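Local coordinates for protein malic enzyme (Entamoeba histolytica, PDB 3NV9) that probably catalyses the oxidative decarboxylation of malate to pyruvate with a nicotinamide cofactor, as malic enzymes do, and works as an entangled dimer, at residues Q30-Y43 with V466-A480. Numbering follows the deposited sequence.
With SO4 (sulfate ion), chain D.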
ATOM      1  N   GLN A  30       0.132 -27.900  13.816  1.00 21.84           N
ATOM      2  CA  GLN A  30      -0.326 -28.418  12.540  1.00 21.69           C
ATOM      3  C   GLN A  30      -1.729 -27.913  12.205  1.00 21.94           C
ATOM      4  O   GLN A  30      -1.970 -27.549  11.059  1.00 23.02           O
ATOM      5  CB  GLN A  30      -0.253 -29.939  12.550  1.00 21.62           C
ATOM      6  CG  GLN A  30       1.221 -30.483  12.306  1.00 23.55           C
ATOM      7  CD  GLN A  30       1.778 -30.016  10.939  1.00 24.76           C
ATOM      8  OE1 GLN A  30       1.096 -30.177   9.936  1.00 25.65           O
ATOM      9  NE2 GLN A  30       2.957 -29.348  10.923  1.00 14.79           N
ATOM     10  N   PHE A  31      -2.636 -27.837  13.183  1.00 21.59           N
ATOM     11  CA  PHE A  31      -3.988 -27.275  12.905  1.00 21.20           C
ATOM     12  C   PHE A  31      -3.897 -25.823  12.370  1.00 21.27           C
ATOM     13  O   PHE A  31      -4.452 -25.510  11.273  1.00 21.69           O
ATOM     14  CB  PHE A  31      -4.910 -27.329  14.118  1.00 20.34           C
ATOM     15  CG  PHE A  31      -6.176 -26.498  13.965  1.00 22.95           C
ATOM     16  CD1 PHE A  31      -7.230 -26.949  13.161  1.00 22.31           C
ATOM     17  CD2 PHE A  31      -6.303 -25.263  14.613  1.00 22.88           C
ATOM     18  CE1 PHE A  31      -8.405 -26.167  12.993  1.00 24.85           C
ATOM     19  CE2 PHE A  31      -7.477 -24.488  14.482  1.00 23.86           C
ATOM     20  CZ  PHE A  31      -8.530 -24.935  13.666  1.00 22.66           C
ATOM     21  N   TYR A  32      -3.173 -24.973  13.105  1.00 20.36           N
ATOM     22  CA  TYR A  32      -3.023 -23.590  12.727  1.00 20.73           C
ATOM     23  C   TYR A  32      -2.230 -23.392  11.463  1.00 21.47           C
ATOM     24  O   TYR A  32      -2.583 -22.528  10.668  1.00 22.89           O
ATOM     25  CB  TYR A  32      -2.493 -22.739  13.860  1.00 20.05           C
ATOM     26  CG  TYR A  32      -3.559 -22.463  14.906  1.00 20.30           C
ATOM     27  CD1 TYR A  32      -4.743 -21.786  14.572  1.00 16.11           C
ATOM     28  CD2 TYR A  32      -3.398 -22.887  16.216  1.00 18.13           C
ATOM     29  CE1 TYR A  32      -5.715 -21.560  15.510  1.00 16.82           C
ATOM     30  CE2 TYR A  32      -4.377 -22.652  17.161  1.00 16.92           C
ATOM     31  CZ  TYR A  32      -5.509 -21.993  16.811  1.00 19.10           C
ATOM     32  OH  TYR A  32      -6.459 -21.769  17.778  1.00 23.27           O
ATOM     33  N   LYS A  33      -1.187 -24.184  11.218  1.00 21.38           N
ATOM     34  CA  LYS A  33      -0.568 -24.093   9.891  1.00 20.31           C
ATOM     35  C   LYS A  33      -1.552 -24.486   8.786  1.00 20.48           C
ATOM     36  O   LYS A  33      -1.661 -23.795   7.792  1.00 20.15           O
ATOM     37  CB  LYS A  33       0.703 -24.944   9.776  1.00 21.85           C
ATOM     38  CG  LYS A  33       1.904 -24.528  10.683  1.00 23.71           C
ATOM     39  CD  LYS A  33       3.002 -25.650  10.742  1.00 24.93           C
ATOM     40  CE  LYS A  33       4.384 -25.013  11.146  1.00 28.12           C
ATOM     41  NZ  LYS A  33       5.495 -26.031  11.465  1.00 28.28           N
ATOM     42  N   GLU A  34      -2.267 -25.600   8.935  1.00 21.33           N
ATOM     43  CA  GLU A  34      -3.170 -26.023   7.860  1.00 21.64           C
ATOM     44  C   GLU A  34      -4.352 -25.052   7.656  1.00 21.17           C
ATOM     45  O   GLU A  34      -4.771 -24.801   6.518  1.00 20.85           O
ATOM     46  CB  GLU A  34      -3.650 -27.418   8.183  1.00 21.98           C
ATOM     47  CG  GLU A  34      -4.549 -28.021   7.137  1.00 23.85           C
ATOM     48  CD  GLU A  34      -3.844 -28.389   5.832  1.00 27.46           C
ATOM     49  OE1 GLU A  34      -2.592 -28.329   5.710  1.00 27.72           O
ATOM     50  OE2 GLU A  34      -4.589 -28.735   4.900  1.00 29.95           O
ATOM     51  N   LEU A  35      -4.886 -24.509   8.755  1.00 20.97           N
ATOM     52  CA  LEU A  35      -5.903 -23.457   8.683  1.00 20.67           C
ATOM     53  C   LEU A  35      -5.298 -22.212   8.078  1.00 21.35           C
ATOM     54  O   LEU A  35      -5.958 -21.563   7.290  1.00 23.43           O
ATOM     55  CB  LEU A  35      -6.464 -23.076  10.049  1.00 20.70           C
ATOM     56  CG  LEU A  35      -7.611 -22.049  10.060  1.00 19.18           C
ATOM     57  CD1 LEU A  35      -8.755 -22.664   9.180  1.00 16.27           C
ATOM     58  CD2 LEU A  35      -8.142 -21.811  11.493  1.00 17.67           C
ATOM     59  N   ALA A  36      -4.075 -21.837   8.443  1.00 20.41           N
ATOM     60  CA  ALA A  36      -3.471 -20.696   7.733  1.00 20.94           C
ATOM     61  C   ALA A  36      -3.526 -20.867   6.202  1.00 21.61           C
ATOM     62  O   ALA A  36      -3.963 -19.955   5.462  1.00 21.42           O
ATOM     63  CB  ALA A  36      -2.104 -20.476   8.167  1.00 18.08           C
ATOM     64  N   GLU A  37      -3.091 -22.032   5.722  1.00 21.82           N
ATOM     65  CA  GLU A  37      -3.121 -22.305   4.280  1.00 22.82           C
ATOM     66  C   GLU A  37      -4.516 -22.120   3.648  1.00 22.70           C
ATOM     67  O   GLU A  37      -4.663 -21.474   2.623  1.00 23.50           O
ATOM     68  CB  GLU A  37      -2.627 -23.738   4.022  1.00 22.50           C
ATOM     69  CG  GLU A  37      -2.641 -24.146   2.571  1.00 23.33           C
ATOM     70  CD  GLU A  37      -1.796 -25.417   2.334  1.00 27.36           C
ATOM     71  OE1 GLU A  37      -0.614 -25.419   2.716  1.00 31.71           O
ATOM     72  OE2 GLU A  37      -2.306 -26.433   1.804  1.00 29.97           O
ATOM     73  N   LYS A  38      -5.515 -22.771   4.233  1.00 23.19           N
ATOM     74  CA  LYS A  38      -6.920 -22.730   3.782  1.00 23.01           C
ATOM     75  C   LYS A  38      -7.473 -21.310   3.823  1.00 22.40           C
ATOM     76  O   LYS A  38      -7.970 -20.819   2.832  1.00 24.08           O
ATOM     77  CB  LYS A  38      -7.798 -23.633   4.681  1.00 22.46           C
ATOM     78  CG  LYS A  38      -7.457 -25.102   4.650  1.00 27.20           C
ATOM     79  CD  LYS A  38      -7.344 -25.683   3.209  1.00 29.67           C
ATOM     80  CE  LYS A  38      -7.111 -27.205   3.286  1.00 34.53           C
ATOM     81  NZ  LYS A  38      -6.696 -27.780   1.942  1.00 37.12           N
ATOM     82  N   VAL A  39      -7.367 -20.631   4.957  1.00 21.26           N
ATOM     83  CA  VAL A  39      -8.014 -19.321   5.076  1.00 20.05           C
ATOM     84  C   VAL A  39      -7.326 -18.246   4.230  1.00 19.42           C
ATOM     85  O   VAL A  39      -7.963 -17.325   3.765  1.00 19.58           O
ATOM     86  CB  VAL A  39      -8.143 -18.868   6.587  1.00 20.09           C
ATOM     87  CG1 VAL A  39      -6.815 -18.490   7.127  1.00 19.06           C
ATOM     88  CG2 VAL A  39      -9.056 -17.618   6.716  1.00 19.60           C
ATOM     89  N   HIS A  40      -6.017 -18.316   4.035  1.00 19.77           N
ATOM     90  CA  HIS A  40      -5.385 -17.284   3.206  1.00 19.52           C
ATOM     91  C   HIS A  40      -5.842 -17.481   1.765  1.00 19.92           C
ATOM     92  O   HIS A  40      -6.167 -16.564   1.087  1.00 18.88           O
ATOM     93  CB  HIS A  40      -3.852 -17.303   3.284  1.00 19.30           C
ATOM     94  CG  HIS A  40      -3.282 -16.720   4.537  1.00 17.68           C
ATOM     95  ND1 HIS A  40      -3.254 -17.409   5.737  1.00 20.54           N
ATOM     96  CD2 HIS A  40      -2.656 -15.544   4.763  1.00 14.41           C
ATOM     97  CE1 HIS A  40      -2.680 -16.650   6.660  1.00 18.76           C
ATOM     98  NE2 HIS A  40      -2.296 -15.518   6.085  1.00 17.16           N
ATOM     99  N   LYS A  41      -5.862 -18.711   1.301  1.00 21.44           N
ATOM    100  CA  LYS A  41      -6.348 -18.973  -0.049  1.00 21.89           C
ATOM    101  C   LYS A  41      -7.847 -18.619  -0.167  1.00 21.64           C
ATOM    102  O   LYS A  41      -8.256 -17.952  -1.121  1.00 21.95           O
ATOM    103  CB  LYS A  41      -6.076 -20.433  -0.443  1.00 22.74           C
ATOM    104  CG  LYS A  41      -6.626 -20.803  -1.796  1.00 27.20           C
ATOM    105  CD  LYS A  41      -5.805 -21.918  -2.479  1.00 33.79           C
ATOM    106  CE  LYS A  41      -6.356 -22.190  -3.932  1.00 37.94           C
ATOM    107  NZ  LYS A  41      -5.406 -23.064  -4.742  1.00 43.10           N
ATOM    108  N   PHE A  42      -8.656 -19.013   0.799  1.00 20.46           N
ATOM    109  CA  PHE A  42     -10.084 -18.642   0.759  1.00 20.65           C
ATOM    110  C   PHE A  42     -10.364 -17.132   0.502  1.00 20.65           C
ATOM    111  O   PHE A  42     -11.209 -16.801  -0.280  1.00 20.52           O
ATOM    112  CB  PHE A  42     -10.783 -19.076   2.057  1.00 20.32           C
ATOM    113  CG  PHE A  42     -12.288 -18.995   1.989  1.00 21.25           C
ATOM    114  CD1 PHE A  42     -13.030 -19.989   1.293  1.00 18.11           C
ATOM    115  CD2 PHE A  42     -12.967 -17.929   2.592  1.00 21.73           C
ATOM    116  CE1 PHE A  42     -14.437 -19.906   1.199  1.00 18.68           C
ATOM    117  CE2 PHE A  42     -14.405 -17.854   2.541  1.00 24.57           C
ATOM    118  CZ  PHE A  42     -15.135 -18.850   1.840  1.00 23.53           C
ATOM    119  N   TYR A  43      -9.694 -16.230   1.216  1.00 21.13           N
ATOM    120  CA  TYR A  43      -9.952 -14.813   1.080  1.00 20.35           C
ATOM    121  C   TYR A  43      -8.917 -14.146   0.125  1.00 20.75           C
ATOM    122  O   TYR A  43      -9.003 -12.913  -0.149  1.00 20.71           O
ATOM    123  CB  TYR A  43      -9.950 -14.105   2.445  1.00 20.99           C
ATOM    124  CG  TYR A  43     -11.003 -14.585   3.464  1.00 21.03           C
ATOM    125  CD1 TYR A  43     -12.369 -14.338   3.244  1.00 18.49           C
ATOM    126  CD2 TYR A  43     -10.640 -15.262   4.638  1.00 17.62           C
ATOM    127  CE1 TYR A  43     -13.324 -14.746   4.121  1.00 15.47           C
ATOM    128  CE2 TYR A  43     -11.605 -15.661   5.554  1.00 20.74           C
ATOM    129  CZ  TYR A  43     -12.974 -15.383   5.258  1.00 20.00           C
ATOM    130  OH  TYR A  43     -14.003 -15.770   6.058  1.00 20.20           O
ATOM    131  N   VAL A 466     -17.353 -12.946   3.728  1.00 25.96           N
ATOM    132  CA  VAL A 466     -18.129 -14.180   3.810  1.00 27.81           C
ATOM    133  C   VAL A 466     -17.674 -14.961   5.055  1.00 28.24           C
ATOM    134  O   VAL A 466     -16.468 -14.921   5.373  1.00 28.59           O
ATOM    135  CB  VAL A 466     -17.820 -15.040   2.524  1.00 27.17           C
ATOM    136  CG1 VAL A 466     -18.269 -16.481   2.663  1.00 33.38           C
ATOM    137  CG2 VAL A 466     -18.462 -14.435   1.298  1.00 27.67           C
ATOM    138  N   ASP A 467     -18.587 -15.687   5.729  1.00 26.77           N
ATOM    139  CA  ASP A 467     -18.181 -16.554   6.844  1.00 26.53           C
ATOM    140  C   ASP A 467     -17.350 -17.656   6.277  1.00 25.95           C
ATOM    141  O   ASP A 467     -17.588 -18.090   5.149  1.00 26.44           O
ATOM    142  CB  ASP A 467     -19.379 -17.201   7.558  1.00 27.11           C
ATOM    143  CG  ASP A 467     -20.363 -16.170   8.136  1.00 28.59           C
ATOM    144  OD1 ASP A 467     -19.918 -15.163   8.756  1.00 29.09           O
ATOM    145  OD2 ASP A 467     -21.586 -16.401   8.011  1.00 29.58           O
ATOM    146  N   PHE A 468     -16.361 -18.114   7.045  1.00 25.45           N
ATOM    147  CA  PHE A 468     -15.492 -19.189   6.609  1.00 24.02           C
ATOM    148  C   PHE A 468     -16.216 -20.522   6.724  1.00 24.48           C
ATOM    149  O   PHE A 468     -16.886 -20.744   7.709  1.00 23.23           O
ATOM    150  CB  PHE A 468     -14.273 -19.204   7.462  1.00 23.37           C
ATOM    151  CG  PHE A 468     -13.224 -20.151   6.984  1.00 22.35           C
ATOM    152  CD1 PHE A 468     -12.354 -19.779   5.974  1.00 17.39           C
ATOM    153  CD2 PHE A 468     -13.072 -21.393   7.584  1.00 21.92           C
ATOM    154  CE1 PHE A 468     -11.382 -20.635   5.525  1.00 18.10           C
ATOM    155  CE2 PHE A 468     -12.079 -22.281   7.136  1.00 22.87           C
ATOM    156  CZ  PHE A 468     -11.230 -21.880   6.083  1.00 21.07           C
ATOM    157  N   PRO A 469     -16.062 -21.424   5.727  1.00 25.28           N
ATOM    158  CA  PRO A 469     -16.892 -22.646   5.772  1.00 26.70           C
ATOM    159  C   PRO A 469     -16.588 -23.532   6.982  1.00 28.13           C
ATOM    160  O   PRO A 469     -15.427 -23.839   7.243  1.00 27.68           O
ATOM    161  CB  PRO A 469     -16.534 -23.352   4.435  1.00 27.07           C
ATOM    162  CG  PRO A 469     -16.108 -22.160   3.516  1.00 24.37           C
ATOM    163  CD  PRO A 469     -15.268 -21.375   4.490  1.00 24.34           C
ATOM    164  N   GLN A 470     -17.626 -23.888   7.733  1.00 29.29           N
ATOM    165  CA  GLN A 470     -17.520 -24.851   8.807  1.00 31.53           C
ATOM    166  C   GLN A 470     -16.875 -26.166   8.331  1.00 31.99           C
ATOM    167  O   GLN A 470     -16.048 -26.737   9.045  1.00 32.28           O
ATOM    168  CB  GLN A 470     -18.895 -25.150   9.432  1.00 31.99           C
ATOM    169  CG  GLN A 470     -18.763 -26.136  10.573  1.00 34.92           C
ATOM    170  CD  GLN A 470     -18.131 -25.492  11.791  1.00 37.89           C
ATOM    171  OE1 GLN A 470     -18.481 -24.369  12.152  1.00 38.24           O
ATOM    172  NE2 GLN A 470     -17.184 -26.203  12.433  1.00 40.58           N
ATOM    173  N   GLU A 471     -17.217 -26.619   7.121  1.00 32.04           N
ATOM    174  CA  GLU A 471     -16.672 -27.859   6.575  1.00 32.60           C
ATOM    175  C   GLU A 471     -15.115 -27.797   6.542  1.00 31.94           C
ATOM    176  O   GLU A 471     -14.412 -28.803   6.689  1.00 31.01           O
ATOM    177  CB  GLU A 471     -17.301 -28.110   5.166  1.00 33.83           C
ATOM    178  CG  GLU A 471     -16.832 -29.333   4.366  1.00 39.85           C
ATOM    179  CD  GLU A 471     -17.900 -29.912   3.337  1.00 48.52           C
ATOM    180  OE1 GLU A 471     -17.514 -30.368   2.220  1.00 47.43           O
ATOM    181  OE2 GLU A 471     -19.121 -29.957   3.656  1.00 52.43           O
ATOM    182  N   THR A 472     -14.563 -26.608   6.369  1.00 30.77           N
ATOM    183  CA  THR A 472     -13.129 -26.544   6.184  1.00 29.26           C
ATOM    184  C   THR A 472     -12.459 -26.554   7.530  1.00 29.25           C
ATOM    185  O   THR A 472     -11.367 -27.097   7.684  1.00 28.68           O
ATOM    186  CB  THR A 472     -12.707 -25.336   5.290  1.00 29.78           C
ATOM    187  OG1 THR A 472     -13.372 -25.461   4.023  1.00 27.49           O
ATOM    188  CG2 THR A 472     -11.137 -25.297   5.073  1.00 25.25           C
ATOM    189  N   LEU A 473     -13.151 -25.996   8.511  1.00 29.09           N
ATOM    190  CA  LEU A 473     -12.696 -26.056   9.900  1.00 29.99           C
ATOM    191  C   LEU A 473     -12.563 -27.512  10.322  1.00 30.21           C
ATOM    192  O   LEU A 473     -11.547 -27.924  10.862  1.00 30.55           O
ATOM    193  CB  LEU A 473     -13.674 -25.307  10.848  1.00 28.74           C
ATOM    194  CG  LEU A 473     -13.674 -23.766  10.762  1.00 29.08           C
ATOM    195  CD1 LEU A 473     -14.465 -23.107  11.905  1.00 23.17           C
ATOM    196  CD2 LEU A 473     -12.208 -23.207  10.746  1.00 25.84           C
ATOM    197  N   ASN A 474     -13.613 -28.277  10.041  1.00 30.65           N
ATOM    198  CA  ASN A 474     -13.713 -29.674  10.440  1.00 30.06           C
ATOM    199  C   ASN A 474     -12.613 -30.435   9.751  1.00 30.09           C
ATOM    200  O   ASN A 474     -12.006 -31.253  10.376  1.00 30.74           O
ATOM    201  CB  ASN A 474     -15.061 -30.255  10.027  1.00 29.16           C
ATOM    202  CG  ASN A 474     -16.251 -29.627  10.753  1.00 27.21           C
ATOM    203  OD1 ASN A 474     -17.383 -29.790  10.309  1.00 27.91           O
ATOM    204  ND2 ASN A 474     -16.026 -28.970  11.870  1.00 27.34           N
ATOM    205  N   GLU A 475     -12.339 -30.147   8.474  1.00 30.36           N
ATOM    206  CA  GLU A 475     -11.202 -30.769   7.780  1.00 31.71           C
ATOM    207  C   GLU A 475      -9.854 -30.453   8.382  1.00 31.56           C
ATOM    208  O   GLU A 475      -8.973 -31.362   8.510  1.00 32.66           O
ATOM    209  CB  GLU A 475     -11.151 -30.395   6.313  1.00 31.99           C
ATOM    210  CG  GLU A 475     -12.133 -31.182   5.478  1.00 38.70           C
ATOM    211  CD  GLU A 475     -12.492 -30.493   4.140  1.00 42.40           C
ATOM    212  OE1 GLU A 475     -11.686 -29.639   3.686  1.00 43.57           O
ATOM    213  OE2 GLU A 475     -13.581 -30.811   3.579  1.00 42.16           O
ATOM    214  N   CYS A 476      -9.639 -29.183   8.727  1.00 29.85           N
ATOM    215  CA  CYS A 476      -8.343 -28.851   9.312  1.00 28.75           C
ATOM    216  C   CYS A 476      -8.120 -29.569  10.646  1.00 27.49           C
ATOM    217  O   CYS A 476      -7.003 -29.984  10.961  1.00 25.63           O
ATOM    218  CB  CYS A 476      -8.121 -27.336   9.455  1.00 28.64           C
ATOM    219  SG  CYS A 476      -8.099 -26.464   7.938  1.00 30.50           S
ATOM    220  N   LEU A 477      -9.182 -29.705  11.424  1.00 27.62           N
ATOM    221  CA  LEU A 477      -9.091 -30.424  12.708  1.00 28.10           C
ATOM    222  C   LEU A 477      -8.640 -31.887  12.506  1.00 28.39           C
ATOM    223  O   LEU A 477      -7.563 -32.276  12.968  1.00 28.26           O
ATOM    224  CB  LEU A 477     -10.402 -30.309  13.491  1.00 28.12           C
ATOM    225  CG  LEU A 477     -10.358 -30.845  14.928  1.00 29.88           C
ATOM    226  CD1 LEU A 477      -9.181 -30.332  15.681  1.00 30.74           C
ATOM    227  CD2 LEU A 477     -11.633 -30.546  15.685  1.00 30.95           C
ATOM    228  N   ALA A 478      -9.434 -32.655  11.762  1.00 28.78           N
ATOM    229  CA  ALA A 478      -9.099 -34.014  11.361  1.00 29.82           C
ATOM    230  C   ALA A 478      -7.655 -34.117  10.842  1.00 30.48           C
ATOM    231  O   ALA A 478      -6.909 -35.006  11.216  1.00 31.37           O
ATOM    232  CB  ALA A 478     -10.114 -34.512  10.274  1.00 29.07           C
ATOM    233  N   TYR A 479      -7.264 -33.189   9.986  1.00 31.21           N
ATOM    234  CA  TYR A 479      -5.920 -33.165   9.439  1.00 31.16           C
ATOM    235  C   TYR A 479      -4.905 -33.123  10.573  1.00 32.17           C
ATOM    236  O   TYR A 479      -3.914 -33.898  10.591  1.00 31.52           O
ATOM    237  CB  TYR A 479      -5.793 -31.923   8.574  1.00 31.38           C
ATOM    238  CG  TYR A 479      -4.425 -31.628   8.073  1.00 30.88           C
ATOM    239  CD1 TYR A 479      -3.492 -30.947   8.895  1.00 29.66           C
ATOM    240  CD2 TYR A 479      -4.032 -32.044   6.783  1.00 29.83           C
ATOM    241  CE1 TYR A 479      -2.199 -30.669   8.450  1.00 29.38           C
ATOM    242  CE2 TYR A 479      -2.703 -31.774   6.314  1.00 31.26           C
ATOM    243  CZ  TYR A 479      -1.808 -31.074   7.158  1.00 33.17           C
ATOM    244  OH  TYR A 479      -0.547 -30.762   6.714  1.00 32.48           O
ATOM    245  N   ALA A 480      -5.163 -32.228  11.537  1.00 31.94           N
ATOM    246  CA  ALA A 480      -4.194 -32.006  12.597  1.00 32.33           C
ATOM    247  C   ALA A 480      -4.094 -33.265  13.439  1.00 32.11           C
ATOM    248  O   ALA A 480      -2.981 -33.704  13.744  1.00 31.75           O
ATOM    249  CB  ALA A 480      -4.537 -30.793  13.453  1.00 31.37           C
TER
HETATM  250  S   SO4 D 489       4.882 -27.706   8.071  1.00 46.23           S
HETATM  251  O1  SO4 D 489       5.585 -27.539   9.321  1.00 44.55           O
HETATM  252  O2  SO4 D 489       4.445 -26.345   7.675  1.00 44.54           O
HETATM  253  O3  SO4 D 489       5.754 -28.231   7.019  1.00 47.56           O
HETATM  254  O4  SO4 D 489       3.773 -28.640   8.269  1.00 44.96           O
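Gln30 brings OE1 to the edge of the Tyr479 ring, 3.6 Å from CE1, while its NE2 donates to O4 of a sulfate, probably from the crystallisation liquor, that Lys33 NZ and Arg71 of the second subunit also bind. Phe31 sets CB 3.5 Å from Ala480 CB, and its ring drops as a knob among Leu473, Cys476, Leu477 and Ala480. The side chain of Glu34 lies flat across one face of Tyr479: CG sits over the ring centroid in a CH-pi contact (3.7 Å), and bending at chi2 (70°) lays the carboxylate nearly parallel to the ring, 15° apart. Arg71 of the second subunit grips both groups, by a salt bridge to Glu34 OE1 and a hydrogen bond to Tyr479 OH, which would favour an ionised carboxylate. Here helix 21-43, near the N-terminus, packs on the C-terminal helix 470-485 with the short segments running roughly antiparallel, 8.4 Å between axes, beside the second subunit. Cys476 answers Phe31 as a knob in the other direction, wedged among Phe31, Glu34, Leu35 and Lys38, with SG 3.6 Å from Lys38 CG. Leu35 CD1 touches both Leu473 CD2 and Phe468 CE2. Lys38 lays its CB and CG against Thr472 CG2 before the chain turns back toward Glu34 in a long salt bridge. Val39 meets Phe468 CE1 through CA and CB. Phe42 takes the edge of Phe468 on its face, a T-shaped pair with planes at 72°, and Pro469 CD lies over the same face, toward its rim, in a CH-pi contact; Val466 CG1 meets the ring's edge. Tyr43 OH donates to Val466 O (2.7 Å), the acceptor near the tyrosine ring plane, tying the helix end to the loop before Pro469, the N-cap residue.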